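Long-range contact in endoribonuclease MazF4 (Mycobacterium tuberculosis, PDB 5XE2), which cleaves single-stranded mRNA at UCGCU sequences as the toxin of the MazEF4 toxin-antitoxin pair, inhibiting mycobacterial growth when overexpressed unless its antitoxin MazE4 neutralises it: residues A[10-15]-A[80-85]. Residues are numbered along the deposited sequence; the frame is centred on the assembly and turned at random.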
ATOM      1  N   GLN A  10      -9.448  -5.515  10.647  1.00 18.12           N
ATOM      2  CA  GLN A  10     -10.784  -4.922  10.738  1.00 18.80           C
ATOM      3  C   GLN A  10     -11.217  -4.296   9.423  1.00 18.63           C
ATOM      4  O   GLN A  10     -10.377  -3.829   8.634  1.00 18.29           O
ATOM      5  CB  GLN A  10     -10.835  -3.870  11.832  1.00 19.31           C
ATOM      6  CG  GLN A  10     -10.609  -4.434  13.225  1.00 19.88           C
ATOM      7  CD  GLN A  10     -10.720  -3.373  14.305  1.00 20.77           C
ATOM      8  OE1 GLN A  10     -10.537  -2.178  14.048  1.00 19.43           O
ATOM      9  NE2 GLN A  10     -10.994  -3.811  15.538  1.00 21.85           N
ATOM     10  N   VAL A  11     -12.536  -4.263   9.216  1.00 18.89           N
ATOM     11  CA  VAL A  11     -13.151  -3.736   7.997  1.00 19.07           C
ATOM     12  C   VAL A  11     -14.099  -2.591   8.353  1.00 19.69           C
ATOM     13  O   VAL A  11     -14.974  -2.747   9.209  1.00 19.50           O
ATOM     14  CB  VAL A  11     -13.913  -4.840   7.217  1.00 19.39           C
ATOM     15  CG1 VAL A  11     -14.604  -4.262   5.984  1.00 19.59           C
ATOM     16  CG2 VAL A  11     -12.967  -5.961   6.805  1.00 20.00           C
ATOM     17  N   TYR A  12     -13.922  -1.455   7.682  1.00 20.47           N
ATOM     18  CA  TYR A  12     -14.738  -0.261   7.895  1.00 22.19           C
ATOM     19  C   TYR A  12     -15.341   0.250   6.582  1.00 24.28           C
ATOM     20  O   TYR A  12     -14.655   0.268   5.551  1.00 24.18           O
ATOM     21  CB  TYR A  12     -13.884   0.854   8.510  1.00 22.08           C
ATOM     22  CG  TYR A  12     -13.404   0.570   9.916  1.00 22.08           C
ATOM     23  CD1 TYR A  12     -12.225  -0.143  10.144  1.00 21.70           C
ATOM     24  CD2 TYR A  12     -14.120   1.030  11.023  1.00 22.01           C
ATOM     25  CE1 TYR A  12     -11.773  -0.394  11.435  1.00 22.31           C
ATOM     26  CE2 TYR A  12     -13.689   0.775  12.318  1.00 22.13           C
ATOM     27  CZ  TYR A  12     -12.516   0.068  12.525  1.00 22.56           C
ATOM     28  OH  TYR A  12     -12.098  -0.181  13.815  1.00 22.06           O
ATOM     29  N   ARG A  13     -16.606   0.682   6.629  1.00 26.84           N
ATOM     30  CA  ARG A  13     -17.224   1.438   5.528  1.00 29.32           C
ATOM     31  C   ARG A  13     -16.603   2.818   5.456  1.00 30.22           C
ATOM     32  O   ARG A  13     -16.547   3.506   6.460  1.00 32.12           O
ATOM     33  CB  ARG A  13     -18.741   1.599   5.723  1.00 31.35           C
ATOM     34  CG  ARG A  13     -19.539   0.352   5.411  1.00 33.71           C
ATOM     35  CD  ARG A  13     -21.045   0.562   5.497  1.00 35.06           C
ATOM     36  NE  ARG A  13     -21.610   1.267   4.336  1.00 36.98           N
ATOM     37  CZ  ARG A  13     -22.234   2.454   4.346  1.00 37.36           C
ATOM     38  NH1 ARG A  13     -22.412   3.160   5.469  1.00 38.68           N
ATOM     39  NH2 ARG A  13     -22.695   2.948   3.197  1.00 37.35           N
ATOM     40  N   CYS A  14     -16.141   3.228   4.278  1.00 31.58           N
ATOM     41  CA  CYS A  14     -15.510   4.540   4.108  1.00 33.15           C
ATOM     42  C   CYS A  14     -15.894   5.153   2.765  1.00 35.22           C
ATOM     43  O   CYS A  14     -15.833   4.473   1.742  1.00 34.67           O
ATOM     44  CB  CYS A  14     -13.988   4.411   4.194  1.00 33.54           C
ATOM     45  SG  CYS A  14     -13.390   3.425   5.596  1.00 34.80           S
ATOM     46  N   ASP A  15     -16.289   6.425   2.771  1.00 36.58           N
ATOM     47  CA  ASP A  15     -16.509   7.178   1.530  1.00 39.83           C
ATOM     48  C   ASP A  15     -15.331   8.124   1.314  1.00 40.06           C
ATOM     49  O   ASP A  15     -15.073   8.983   2.158  1.00 39.59           O
ATOM     50  CB  ASP A  15     -17.823   7.966   1.591  1.00 41.91           C
ATOM     51  CG  ASP A  15     -18.278   8.453   0.222  1.00 43.08           C
ATOM     52  OD1 ASP A  15     -17.426   8.841  -0.605  1.00 44.00           O
ATOM     53  OD2 ASP A  15     -19.497   8.443  -0.027  1.00 46.19           O
ATOM     54  N   GLY A  80     -15.732   4.826   8.799  1.00 22.93           N
ATOM     55  CA  GLY A  80     -17.161   4.869   9.143  1.00 22.59           C
ATOM     56  C   GLY A  80     -17.529   3.638   9.944  1.00 23.01           C
ATOM     57  O   GLY A  80     -16.826   3.288  10.907  1.00 21.61           O
ATOM     58  N   ASP A  81     -18.601   2.959   9.526  1.00 23.65           N
ATOM     59  CA  ASP A  81     -19.153   1.813  10.272  1.00 24.45           C
ATOM     60  C   ASP A  81     -18.155   0.657  10.346  1.00 25.89           C
ATOM     61  O   ASP A  81     -17.547   0.310   9.338  1.00 25.05           O
ATOM     62  CB  ASP A  81     -20.439   1.289   9.614  1.00 24.99           C
ATOM     63  CG  ASP A  81     -21.514   2.355   9.454  1.00 25.77           C
ATOM     64  OD1 ASP A  81     -21.660   3.228  10.339  1.00 26.40           O
ATOM     65  OD2 ASP A  81     -22.232   2.310   8.435  1.00 27.54           O
ATOM     66  N   TYR A  82     -17.988   0.085  11.538  1.00 27.73           N
ATOM     67  CA  TYR A  82     -17.168  -1.125  11.747  1.00 31.48           C
ATOM     68  C   TYR A  82     -17.956  -2.379  11.343  1.00 33.83           C
ATOM     69  O   TYR A  82     -19.035  -2.632  11.890  1.00 38.12           O
ATOM     70  CB  TYR A  82     -16.724  -1.239  13.206  1.00 31.35           C
ATOM     71  CG  TYR A  82     -16.069  -2.562  13.544  1.00 32.41           C
ATOM     72  CD1 TYR A  82     -14.842  -2.913  12.991  1.00 31.65           C
ATOM     73  CD2 TYR A  82     -16.687  -3.479  14.410  1.00 33.54           C
ATOM     74  CE1 TYR A  82     -14.241  -4.126  13.292  1.00 32.80           C
ATOM     75  CE2 TYR A  82     -16.090  -4.697  14.716  1.00 33.53           C
ATOM     76  CZ  TYR A  82     -14.865  -5.013  14.157  1.00 33.14           C
ATOM     77  OH  TYR A  82     -14.256  -6.209  14.449  1.00 34.06           O
ATOM     78  N   LEU A  83     -17.415  -3.156  10.405  1.00 31.86           N
ATOM     79  CA  LEU A  83     -18.135  -4.277   9.792  1.00 31.48           C
ATOM     80  C   LEU A  83     -17.720  -5.666  10.273  1.00 31.23           C
ATOM     81  O   LEU A  83     -18.435  -6.638  10.030  1.00 32.01           O
ATOM     82  CB  LEU A  83     -17.976  -4.219   8.276  1.00 31.54           C
ATOM     83  CG  LEU A  83     -18.477  -2.963   7.560  1.00 32.16           C
ATOM     84  CD1 LEU A  83     -18.530  -3.230   6.065  1.00 31.86           C
ATOM     85  CD2 LEU A  83     -19.843  -2.528   8.071  1.00 33.42           C
ATOM     86  N   GLY A  84     -16.578  -5.764  10.942  1.00 29.94           N
ATOM     87  CA  GLY A  84     -16.101  -7.029  11.461  1.00 29.32           C
ATOM     88  C   GLY A  84     -14.614  -7.193  11.255  1.00 28.72           C
ATOM     89  O   GLY A  84     -13.922  -6.269  10.815  1.00 27.57           O
ATOM     90  N   GLU A  85     -14.148  -8.392  11.582  1.00 27.82           N
ATOM     91  CA  GLU A  85     -12.742  -8.727  11.616  1.00 27.99           C
ATOM     92  C   GLU A  85     -12.514 -10.001  10.810  1.00 26.84           C
ATOM     93  O   GLU A  85     -13.171 -11.018  11.037  1.00 25.25           O
ATOM     94  CB  GLU A  85     -12.314  -8.932  13.060  1.00 30.16           C
ATOM     95  CG  GLU A  85     -10.817  -9.094  13.250  1.00 32.26           C
ATOM     96  CD  GLU A  85     -10.408  -9.088  14.710  1.00 34.32           C
ATOM     97  OE1 GLU A  85     -11.272  -8.840  15.587  1.00 35.14           O
ATOM     98  OE2 GLU A  85      -9.208  -9.330  14.978  1.00 35.40           O
TER
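V11 faces two residues of 82-85 at once: its O accepts L83 N at 2.7 Å, while its N donates to G84 O at 2.9 Å. One residue opposite two defines a beta bulge, and the register slips by one between the Q10–E85 and Y12–Y82 non-hydrogen-bonded pairs. G84 takes backbone angles (phi 139°) that leave no room for a CB beside the carbonyl O of L83. Further along, R13 N reaches D81 O at 2.9 Å, and G80 N makes a weak bond to R13 O. The example illustrates edge pairing in the SH3-like PemK/MazF fold: 82-85 is an outermost strand of the chain's antiparallel sheet, and 10-14 pairs on its other flank with 21-25.

Among the aromatics, Y82 CD1 lies over one Y12 face near the rim, the ring planes 53° apart. Y82 has CG anti to the backbone N (chi1 171°), and its ring sits over G84 N. The Q10 side chain runs at about a right angle to that of Y82, with CB at the ring edge and CG 3.6 Å from Y82 CE1; Q10 OE1 accepts both Y12 OH and L7 N. An apolar contact joins V11 CG1 to L83 CD1, 4.1 Å apart, and R13 CG packs on the same methyl. Electrostatically, R13 NH1 meets D81 OD2 from above the carboxylate plane, a 3.1 Å salt bridge at the exposed margin.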